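Local coordinates for protein tyrosine recombinase XerH (Helicobacter pylori, PDB 5JK0) that cuts and rejoins DNA as a site-specific tyrosine recombinase that takes part in chromosome segregation, at residues 106-109 / 110-114; 284-287 / 288-292; 85-88 / 89-93. All coordinates share one frame; numbering follows the deposited sequence.

Interaction 1 (106-109 / 110-114); sequences DEVM and LAEFL
Leu110 N donates to Asp106 O at 3.2 Å, opening the first turn of helix 107-117. Three more i to i+4 bonds follow in step: Ala111 to Glu107, Glu112 to Val108 and Phe113 to Met109, each with N to O at 3.0 Å. Asp106 itself stands just before the helix. Its CG lies between the backbone N and the carbonyl carbon (chi1 51°), which turns the carboxylate forward, over the start of the helix, and OD1 takes the N-H of Met109 at 3.0 Å, nearly straight at 160°. The Met109 N-H, in a first turn where no preceding helical carbonyl can take it, is thereby satisfied, and the negative charge probably interacts favourably with the positive end of the helix dipole.

Val108 and Glu112 run side by side on one flank, Val108 CG1 lying 3.9 Å from Glu112 OE2, while that carboxylate makes a salt bridge with Arg25 of the second subunit. The buried side chains serve the interior: Met109, long and flexible, reaches Tyr86 and Phe87 of helix 74-93, and Leu110 packs on Phe83 of that helix and Phe137 of helix 123-143. Glu107 accepts from Leu158 and Thr157. This is an aspartate N-cap starting an amphipathic helix of the core-binding domain.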
loop_
_atom_site.group_PDB
_atom_site.type_symbol
_atom_site.label_atom_id
_atom_site.label_comp_id
_atom_site.label_asym_id
_atom_site.label_seq_id
_atom_site.Cartn_x
_atom_site.Cartn_y
_atom_site.Cartn_z
ATOM N N ASP D 106 15.042 23.965 3.898
ATOM C CA ASP D 106 14.543 22.814 4.642
ATOM C C ASP D 106 13.531 22.010 3.832
ATOM O O ASP D 106 13.324 22.265 2.647
ATOM C CB ASP D 106 13.922 23.256 5.973
ATOM C CG ASP D 106 12.902 24.373 5.810
ATOM O OD1 ASP D 106 12.327 24.517 4.710
ATOM O OD2 ASP D 106 12.672 25.107 6.793
ATOM N N GLU D 107 12.900 21.043 4.488
ATOM C CA GLU D 107 11.980 20.126 3.828
ATOM C C GLU D 107 10.706 20.831 3.368
ATOM O O GLU D 107 10.124 20.472 2.345
ATOM C CB GLU D 107 11.636 18.970 4.767
ATOM C CG GLU D 107 11.370 17.653 4.067
ATOM C CD GLU D 107 11.458 16.471 5.013
ATOM O OE1 GLU D 107 11.605 16.698 6.233
ATOM O OE2 GLU D 107 11.389 15.320 4.539
ATOM N N VAL D 108 10.278 21.835 4.129
ATOM C CA VAL D 108 9.088 22.606 3.786
ATOM C C VAL D 108 9.300 23.385 2.489
ATOM O O VAL D 108 8.427 23.413 1.620
ATOM C CB VAL D 108 8.705 23.585 4.916
ATOM C CG1 VAL D 108 7.578 24.509 4.471
ATOM C CG2 VAL D 108 8.311 22.817 6.166
ATOM N N MET D 109 10.470 24.004 2.360
ATOM C CA MET D 109 10.808 24.762 1.160
ATOM C C MET D 109 10.831 23.870 -0.076
ATOM O O MET D 109 10.334 24.251 -1.137
ATOM C CB MET D 109 12.161 25.457 1.323
ATOM C CG MET D 109 12.630 26.180 0.069
ATOM S SD MET D 109 14.308 26.827 0.185
ATOM C CE MET D 109 14.107 28.095 1.434
ATOM N N LEU D 110 11.405 22.678 0.066
ATOM C CA LEU D 110 11.489 21.736 -1.044
ATOM C C LEU D 110 10.101 21.246 -1.447
ATOM O O LEU D 110 9.827 21.035 -2.629
ATOM C CB LEU D 110 12.386 20.548 -0.686
ATOM C CG LEU D 110 13.850 20.858 -0.353
ATOM C CD1 LEU D 110 14.676 19.582 -0.306
ATOM C CD2 LEU D 110 14.443 21.840 -1.349
ATOM N N ALA D 111 9.230 21.070 -0.459
ATOM C CA ALA D 111 7.858 20.640 -0.714
ATOM C C ALA D 111 7.088 21.702 -1.493
ATOM O O ALA D 111 6.301 21.381 -2.385
ATOM C CB ALA D 111 7.148 20.324 0.593
ATOM N N GLU D 112 7.325 22.965 -1.154
ATOM C CA GLU D 112 6.674 24.077 -1.839
ATOM C C GLU D 112 7.190 24.216 -3.268
ATOM O O GLU D 112 6.424 24.510 -4.185
ATOM C CB GLU D 112 6.884 25.384 -1.070
ATOM C CG GLU D 112 6.177 25.427 0.277
ATOM C CD GLU D 112 6.302 26.774 0.964
ATOM O OE1 GLU D 112 7.020 27.651 0.439
ATOM O OE2 GLU D 112 5.677 26.956 2.030
ATOM N N PHE D 113 8.490 24.004 -3.448
ATOM C CA PHE D 113 9.093 24.026 -4.776
ATOM C C PHE D 113 8.474 22.962 -5.674
ATOM O O PHE D 113 8.182 23.216 -6.841
ATOM C CB PHE D 113 10.607 23.820 -4.687
ATOM C CG PHE D 113 11.238 23.376 -5.981
ATOM C CD1 PHE D 113 11.381 24.259 -7.038
ATOM C CD2 PHE D 113 11.692 22.075 -6.135
ATOM C CE1 PHE D 113 11.961 23.851 -8.228
ATOM C CE2 PHE D 113 12.272 21.661 -7.321
ATOM C CZ PHE D 113 12.407 22.552 -8.368
ATOM N N LEU D 114 8.277 21.770 -5.119
ATOM C CA LEU D 114 7.698 20.658 -5.865
ATOM C C LEU D 114 6.265 20.947 -6.302
ATOM O O LEU D 114 5.892 20.675 -7.441
ATOM C CB LEU D 114 7.738 19.375 -5.032
ATOM C CG LEU D 114 9.104 18.709 -4.867
ATOM C CD1 LEU D 114 9.000 17.493 -3.958
ATOM C CD2 LEU D 114 9.673 18.318 -6.223
#

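Interaction 2 (284-287 / 288-292). With nucleotides of chain G; nucleotides of chain H.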
loop_
_atom_site.group_PDB
_atom_site.type_symbol
_atom_site.label_atom_id
_atom_site.label_comp_id
_atom_site.label_asym_id
_atom_site.label_seq_id
_atom_site.Cartn_x
_atom_site.Cartn_y
_atom_site.Cartn_z
ATOM N N LEU D 284 22.123 5.479 -36.168
ATOM C CA LEU D 284 20.803 6.100 -36.160
ATOM C C LEU D 284 20.327 6.315 -34.729
ATOM O O LEU D 284 20.726 5.587 -33.820
ATOM C CB LEU D 284 19.792 5.242 -36.922
ATOM C CG LEU D 284 19.973 5.137 -38.437
ATOM C CD1 LEU D 284 18.993 4.133 -39.024
ATOM C CD2 LEU D 284 19.795 6.503 -39.082
ATOM N N THR D 285 19.471 7.310 -34.532
ATOM C CA THR D 285 18.947 7.604 -33.204
ATOM C C THR D 285 17.562 7.000 -33.003
ATOM O O THR D 285 16.890 6.622 -33.963
ATOM C CB THR D 285 18.872 9.122 -32.946
ATOM O OG1 THR D 285 18.060 9.743 -33.951
ATOM C CG2 THR D 285 20.264 9.737 -32.970
ATOM N N GLN D 286 17.149 6.911 -31.744
ATOM C CA GLN D 286 15.821 6.425 -31.393
ATOM C C GLN D 286 14.739 7.329 -31.982
ATOM O O GLN D 286 13.656 6.866 -32.342
ATOM C CB GLN D 286 15.679 6.331 -29.869
ATOM C CG GLN D 286 14.264 6.085 -29.359
ATOM C CD GLN D 286 13.492 7.372 -29.129
ATOM O OE1 GLN D 286 14.065 8.463 -29.134
ATOM N NE2 GLN D 286 12.185 7.252 -28.933
ATOM N N ALA D 287 15.048 8.619 -32.079
ATOM C CA ALA D 287 14.101 9.609 -32.583
ATOM C C ALA D 287 13.649 9.292 -34.006
ATOM O O ALA D 287 12.465 9.395 -34.327
ATOM C CB ALA D 287 14.714 11.001 -32.522
ATOM N N TYR D 288 14.596 8.902 -34.854
ATOM C CA TYR D 288 14.279 8.549 -36.232
ATOM C C TYR D 288 13.533 7.221 -36.299
ATOM O O TYR D 288 12.598 7.064 -37.085
ATOM C CB TYR D 288 15.548 8.479 -37.083
ATOM C CG TYR D 288 15.287 8.095 -38.522
ATOM C CD1 TYR D 288 14.861 9.040 -39.448
ATOM C CD2 TYR D 288 15.465 6.786 -38.955
ATOM C CE1 TYR D 288 14.618 8.692 -40.763
ATOM C CE2 TYR D 288 15.225 6.429 -40.269
ATOM C CZ TYR D 288 14.802 7.386 -41.167
ATOM O OH TYR D 288 14.563 7.032 -42.475
ATOM N N LEU D 289 13.958 6.269 -35.475
ATOM C CA LEU D 289 13.325 4.955 -35.426
ATOM C C LEU D 289 11.859 5.064 -35.021
ATOM O O LEU D 289 10.993 4.441 -35.635
ATOM C CB LEU D 289 14.072 4.035 -34.458
ATOM C CG LEU D 289 13.414 2.687 -34.150
ATOM C CD1 LEU D 289 13.228 1.859 -35.414
ATOM C CD2 LEU D 289 14.229 1.919 -33.117
ATOM N N TYR D 290 11.590 5.857 -33.988
ATOM C CA TYR D 290 10.227 6.063 -33.506
ATOM C C TYR D 290 9.333 6.637 -34.600
ATOM O O TYR D 290 8.226 6.148 -34.830
ATOM C CB TYR D 290 10.224 6.994 -32.288
ATOM C CG TYR D 290 8.841 7.305 -31.755
ATOM C CD1 TYR D 290 8.109 8.381 -32.247
ATOM C CD2 TYR D 290 8.267 6.526 -30.757
ATOM C CE1 TYR D 290 6.846 8.664 -31.770
ATOM C CE2 TYR D 290 7.004 6.806 -30.270
ATOM C CZ TYR D 290 6.299 7.876 -30.781
ATOM O OH TYR D 290 5.041 8.162 -30.303
ATOM N N LYS D 291 9.824 7.679 -35.264
ATOM C CA LYS D 291 9.059 8.376 -36.292
ATOM C C LYS D 291 8.664 7.440 -37.429
ATOM O O LYS D 291 7.563 7.536 -37.968
ATOM C CB LYS D 291 9.862 9.559 -36.837
ATOM C CG LYS D 291 9.020 10.622 -37.522
ATOM C CD LYS D 291 8.084 11.303 -36.534
ATOM C CE LYS D 291 7.314 12.439 -37.194
ATOM N NZ LYS D 291 6.441 13.162 -36.227
ATOM N N GLN D 292 9.565 6.532 -37.787
ATOM C CA GLN D 292 9.297 5.571 -38.850
ATOM C C GLN D 292 8.296 4.512 -38.399
ATOM O O GLN D 292 7.487 4.033 -39.193
ATOM C CB GLN D 292 10.596 4.908 -39.315
ATOM C CG GLN D 292 11.550 5.857 -40.020
ATOM C CD GLN D 292 10.965 6.420 -41.301
ATOM O OE1 GLN D 292 10.304 5.712 -42.060
ATOM N NE2 GLN D 292 11.201 7.705 -41.544
ATOM P P DA G 24 4.470 8.002 -27.218
ATOM O OP1 DA G 24 3.204 8.153 -26.469
ATOM O OP2 DA G 24 4.573 6.972 -28.274
ATOM O "O5'" DA G 24 4.866 9.419 -27.852
ATOM C "C5'" DA G 24 4.761 10.594 -27.059
ATOM C "C4'" DA G 24 5.492 11.768 -27.692
ATOM O "O4'" DA G 24 6.929 11.599 -27.558
ATOM C "C3'" DA G 24 5.232 11.994 -29.190
ATOM O "O3'" DA G 24 4.947 13.366 -29.408
ATOM C "C2'" DA G 24 6.569 11.614 -29.829
ATOM C "C1'" DA G 24 7.519 12.067 -28.739
ATOM N N9 DA G 24 8.876 11.539 -28.854
ATOM C C8 DA G 24 9.262 10.344 -29.397
ATOM N N7 DA G 24 10.559 10.144 -29.367
ATOM C C5 DA G 24 11.058 11.290 -28.765
ATOM C C6 DA G 24 12.366 11.702 -28.442
ATOM N N6 DA G 24 13.454 10.965 -28.690
ATOM N N1 DA G 24 12.513 12.903 -27.844
ATOM C C2 DA G 24 11.424 13.638 -27.594
ATOM N N3 DA G 24 10.149 13.360 -27.854
ATOM C C4 DA G 24 10.034 12.159 -28.446
ATOM P P DT H 5 20.788 11.324 -36.527
ATOM O OP1 DT H 5 22.210 10.926 -36.452
ATOM O OP2 DT H 5 19.735 10.374 -36.107
ATOM O "O5'" DT H 5 20.584 12.684 -35.705
ATOM C "C5'" DT H 5 21.444 13.796 -35.943
ATOM C "C4'" DT H 5 21.042 14.992 -35.094
ATOM O "O4'" DT H 5 19.646 15.314 -35.336
ATOM C "C3'" DT H 5 21.181 14.797 -33.581
ATOM O "O3'" DT H 5 21.758 15.961 -32.992
ATOM C "C2'" DT H 5 19.740 14.588 -33.119
ATOM C "C1'" DT H 5 18.973 15.452 -34.106
ATOM N N1 DT H 5 17.555 15.027 -34.294
ATOM C C2 DT H 5 16.548 15.761 -33.711
ATOM O O2 DT H 5 16.751 16.756 -33.037
ATOM N N3 DT H 5 15.284 15.287 -33.944
ATOM C C4 DT H 5 14.933 14.175 -34.688
ATOM O O4 DT H 5 13.767 13.828 -34.841
ATOM C C5 DT H 5 16.037 13.449 -35.272
ATOM C C7 DT H 5 15.781 12.224 -36.099
ATOM C C6 DT H 5 17.279 13.905 -35.049
ATOM P P DC G 23 10.029 4.276 -27.570
ATOM O OP1 DC G 23 9.049 3.278 -28.053
ATOM O OP2 DC G 23 11.018 4.840 -28.516
ATOM O "O5'" DC G 23 9.223 5.486 -26.904
ATOM C "C5'" DC G 23 8.329 5.230 -25.826
ATOM C "C4'" DC G 23 7.579 6.489 -25.426
ATOM O "O4'" DC G 23 8.500 7.434 -24.825
ATOM C "C3'" DC G 23 6.897 7.229 -26.575
ATOM O "O3'" DC G 23 5.634 7.725 -26.146
ATOM C "C2'" DC G 23 7.872 8.362 -26.886
ATOM C "C1'" DC G 23 8.440 8.668 -25.508
ATOM N N1 DC G 23 9.815 9.247 -25.538
ATOM C C2 DC G 23 10.022 10.565 -25.118
ATOM O O2 DC G 23 9.055 11.235 -24.734
ATOM N N3 DC G 23 11.280 11.073 -25.145
ATOM C C4 DC G 23 12.297 10.317 -25.563
ATOM N N4 DC G 23 13.518 10.862 -25.573
ATOM C C5 DC G 23 12.106 8.973 -25.996
ATOM C C6 DC G 23 10.861 8.482 -25.965
#
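Gln286 and Tyr290, one turn apart, meet the same adenine nucleotide. The amide of Gln286 reads its base: OE1 accepts from N6 of DA24 of chain G at 2.6 Å, while NE2 gives a weak bond to N7 of that adenine. NE2 also donates to OP2 of DC23 of chain G at 2.7 Å, nearly straight at 166°. Glutamine suits this place because one flat group both accepts and donates; a bend at chi2 (-89°) brings it round to the base. Thr285 OG1 donates to OP2 of DT5 of chain H at 2.8 Å, and Thr285 N adds a weak bond to the same oxygen. Thr285 is also the N-cap residue of helix 286-300 of the tyrosine recombinase catalytic domain; the DT5 phosphate and the DA24 base edge, on two different strands, are both held at the start of this helix. Gln286 O takes Tyr290 N at 2.8 Å, almost along its C=O axis. The Tyr290 ring has C8 of DA24 3.6 Å above one face, offset toward the rim, and its hydroxyl is directed at that nucleotide's phosphate. Away from the adenine, Leu284 CD2 approaches Tyr288 CD2 at 4.3 Å, Tyr288 OH is hydrogen-bonded to Asn201, and Leu289 packs against Leu204 and Ile208 of helix 198-211.

Interaction 3 (85-88 / 89-93); sequences EYFS and KARLI
Tyr86 O is gripped by two backbone amides in the closing turns of helix 74-93. Ala90 N meets it at 2.8 Å, close to the line of the carbonyl bond, whereas Lys89 N comes from above the carbonyl plane at 3.2 Å. The next carbonyl, Phe87 O, accepts from Arg91 N at 3.1 Å, again with the donor out of plane.

Two aromatic side chains are each matched with the residue four places on. Both rings leave with CG anti to the backbone N, which carries them along the helix toward the following turn. Ala90 CB sits over one face of the Tyr86 ring, 3.8 Å from its centroid and 16° off the normal, a CH-pi contact; a lone methyl suits this buried spot, where Phe43 of the second subunit also packs on both residues. Arg91 CB lies likewise over a face of Phe87, 4.1 Å from the centroid, and CD continues past CE2 at 3.8 Å. The aliphatic part of the arginine thus lines the ring, leaving the guanidinium to bond through NH1 with Phe99 O and Asn100 OD1. A water donates to Ser88 O at 2.6 Å and accepts weakly from Arg91 NE.

On another flank Lys89 stretches back over the preceding turn, its CG 3.4 Å from Glu85 O. Its ammonium ends near the Glu85 carboxylate without touching it and makes a cation-pi contact with Phe43 of the second subunit, while Glu85 OE2 bonds to Tyr117 OH.

The chemistry is divided along each long side chain: methylene groups lie against a ring or backbone, and charged ends reach onward to a loop or the neighbouring subunit. This end of the helix therefore belongs at once to the core-binding domain's interior and to a subunit interface.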
loop_
_atom_site.group_PDB
_atom_site.type_symbol
_atom_site.label_atom_id
_atom_site.label_comp_id
_atom_site.label_asym_id
_atom_site.label_seq_id
_atom_site.Cartn_x
_atom_site.Cartn_y
_atom_site.Cartn_z
ATOM N N GLU D 85 16.866 28.385 -9.818
ATOM C CA GLU D 85 16.053 29.488 -10.318
ATOM C C GLU D 85 14.991 29.881 -9.295
ATOM O O GLU D 85 14.744 31.064 -9.064
ATOM C CB GLU D 85 15.394 29.107 -11.644
ATOM C CG GLU D 85 14.394 30.124 -12.164
ATOM C CD GLU D 85 13.654 29.634 -13.394
ATOM O OE1 GLU D 85 14.131 29.894 -14.517
ATOM O OE2 GLU D 85 12.598 28.984 -13.236
ATOM N N TYR D 86 14.372 28.874 -8.689
ATOM C CA TYR D 86 13.386 29.085 -7.638
ATOM C C TYR D 86 14.000 29.786 -6.432
ATOM O O TYR D 86 13.497 30.813 -5.980
ATOM C CB TYR D 86 12.768 27.748 -7.212
ATOM C CG TYR D 86 12.019 27.796 -5.896
ATOM C CD1 TYR D 86 10.717 28.280 -5.832
ATOM C CD2 TYR D 86 12.611 27.349 -4.721
ATOM C CE1 TYR D 86 10.028 28.323 -4.630
ATOM C CE2 TYR D 86 11.933 27.392 -3.517
ATOM C CZ TYR D 86 10.643 27.878 -3.477
ATOM O OH TYR D 86 9.969 27.919 -2.278
ATOM N N PHE D 87 15.092 29.225 -5.922
ATOM C CA PHE D 87 15.715 29.718 -4.698
ATOM C C PHE D 87 16.230 31.150 -4.834
ATOM O O PHE D 87 16.195 31.918 -3.874
ATOM C CB PHE D 87 16.862 28.791 -4.279
ATOM C CG PHE D 87 17.544 29.208 -3.006
ATOM C CD1 PHE D 87 16.971 28.930 -1.775
ATOM C CD2 PHE D 87 18.757 29.877 -3.039
ATOM C CE1 PHE D 87 17.594 29.315 -0.602
ATOM C CE2 PHE D 87 19.385 30.263 -1.870
ATOM C CZ PHE D 87 18.804 29.980 -0.650
ATOM N N SER D 88 16.704 31.506 -6.022
ATOM C CA SER D 88 17.280 32.830 -6.245
ATOM C C SER D 88 16.246 33.943 -6.094
ATOM O O SER D 88 16.579 35.056 -5.688
ATOM C CB SER D 88 17.926 32.905 -7.630
ATOM O OG SER D 88 16.969 32.699 -8.653
ATOM N N LYS D 89 14.992 33.639 -6.414
ATOM C CA LYS D 89 13.932 34.637 -6.330
ATOM C C LYS D 89 13.049 34.442 -5.099
ATOM O O LYS D 89 12.430 35.391 -4.619
ATOM C CB LYS D 89 13.073 34.612 -7.598
ATOM C CG LYS D 89 12.408 33.274 -7.881
ATOM C CD LYS D 89 11.584 33.330 -9.157
ATOM C CE LYS D 89 10.906 31.999 -9.441
ATOM N NZ LYS D 89 10.074 32.055 -10.675
ATOM N N ALA D 90 13.001 33.217 -4.584
ATOM C CA ALA D 90 12.135 32.906 -3.451
ATOM C C ALA D 90 12.781 33.255 -2.113
ATOM O O ALA D 90 12.083 33.558 -1.145
ATOM C CB ALA D 90 11.743 31.437 -3.470
ATOM N N ARG D 91 14.109 33.217 -2.057
ATOM C CA ARG D 91 14.820 33.475 -0.808
ATOM C C ARG D 91 14.657 34.924 -0.352
ATOM O O ARG D 91 14.914 35.249 0.807
ATOM C CB ARG D 91 16.310 33.149 -0.951
ATOM C CG ARG D 91 17.125 34.244 -1.626
ATOM C CD ARG D 91 18.617 33.967 -1.533
ATOM N NE ARG D 91 19.412 35.115 -1.965
ATOM C CZ ARG D 91 19.801 36.098 -1.161
ATOM N NH1 ARG D 91 19.470 36.077 0.124
ATOM N NH2 ARG D 91 20.519 37.105 -1.637
ATOM N N LEU D 92 14.221 35.787 -1.264
ATOM C CA LEU D 92 14.102 37.210 -0.976
ATOM C C LEU D 92 12.684 37.627 -0.596
ATOM O O LEU D 92 12.495 38.627 0.095
ATOM C CB LEU D 92 14.566 38.032 -2.182
ATOM C CG LEU D 92 16.027 37.881 -2.611
ATOM C CD1 LEU D 92 16.310 38.725 -3.844
ATOM C CD2 LEU D 92 16.961 38.259 -1.471
ATOM N N ILE D 93 11.688 36.870 -1.050
ATOM C CA ILE D 93 10.298 37.298 -0.894
ATOM C C ILE D 93 9.361 36.243 -0.304
ATOM O O ILE D 93 8.143 36.406 -0.353
ATOM C CB ILE D 93 9.704 37.749 -2.246
ATOM C CG1 ILE D 93 9.745 36.602 -3.257
ATOM C CG2 ILE D 93 10.442 38.970 -2.781
ATOM C CD1 ILE D 93 9.186 36.969 -4.615
HETATM O O HOH W 1 19.035 35.797 -5.194
#

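Overall arrangement
From the N terminus the order is interaction 3, interaction 1, interaction 2. Each lies within a continuous stretch of chain and closes no more than turns of a helix, so none nests in or crosses another. Interaction 3, near the end of helix 74-93, and interaction 1, at the start of helix 107-117, belong to consecutive helices of the core-binding domain, with centres about 12 Å apart. They touch directly: Phe113 CD1 packs on Tyr86 CB at 3.8 Å. Interaction 2 belongs to the catalytic domain at the DNA, its centre about 38 Å from that of interaction 1 and about 40 Å from that of interaction 3.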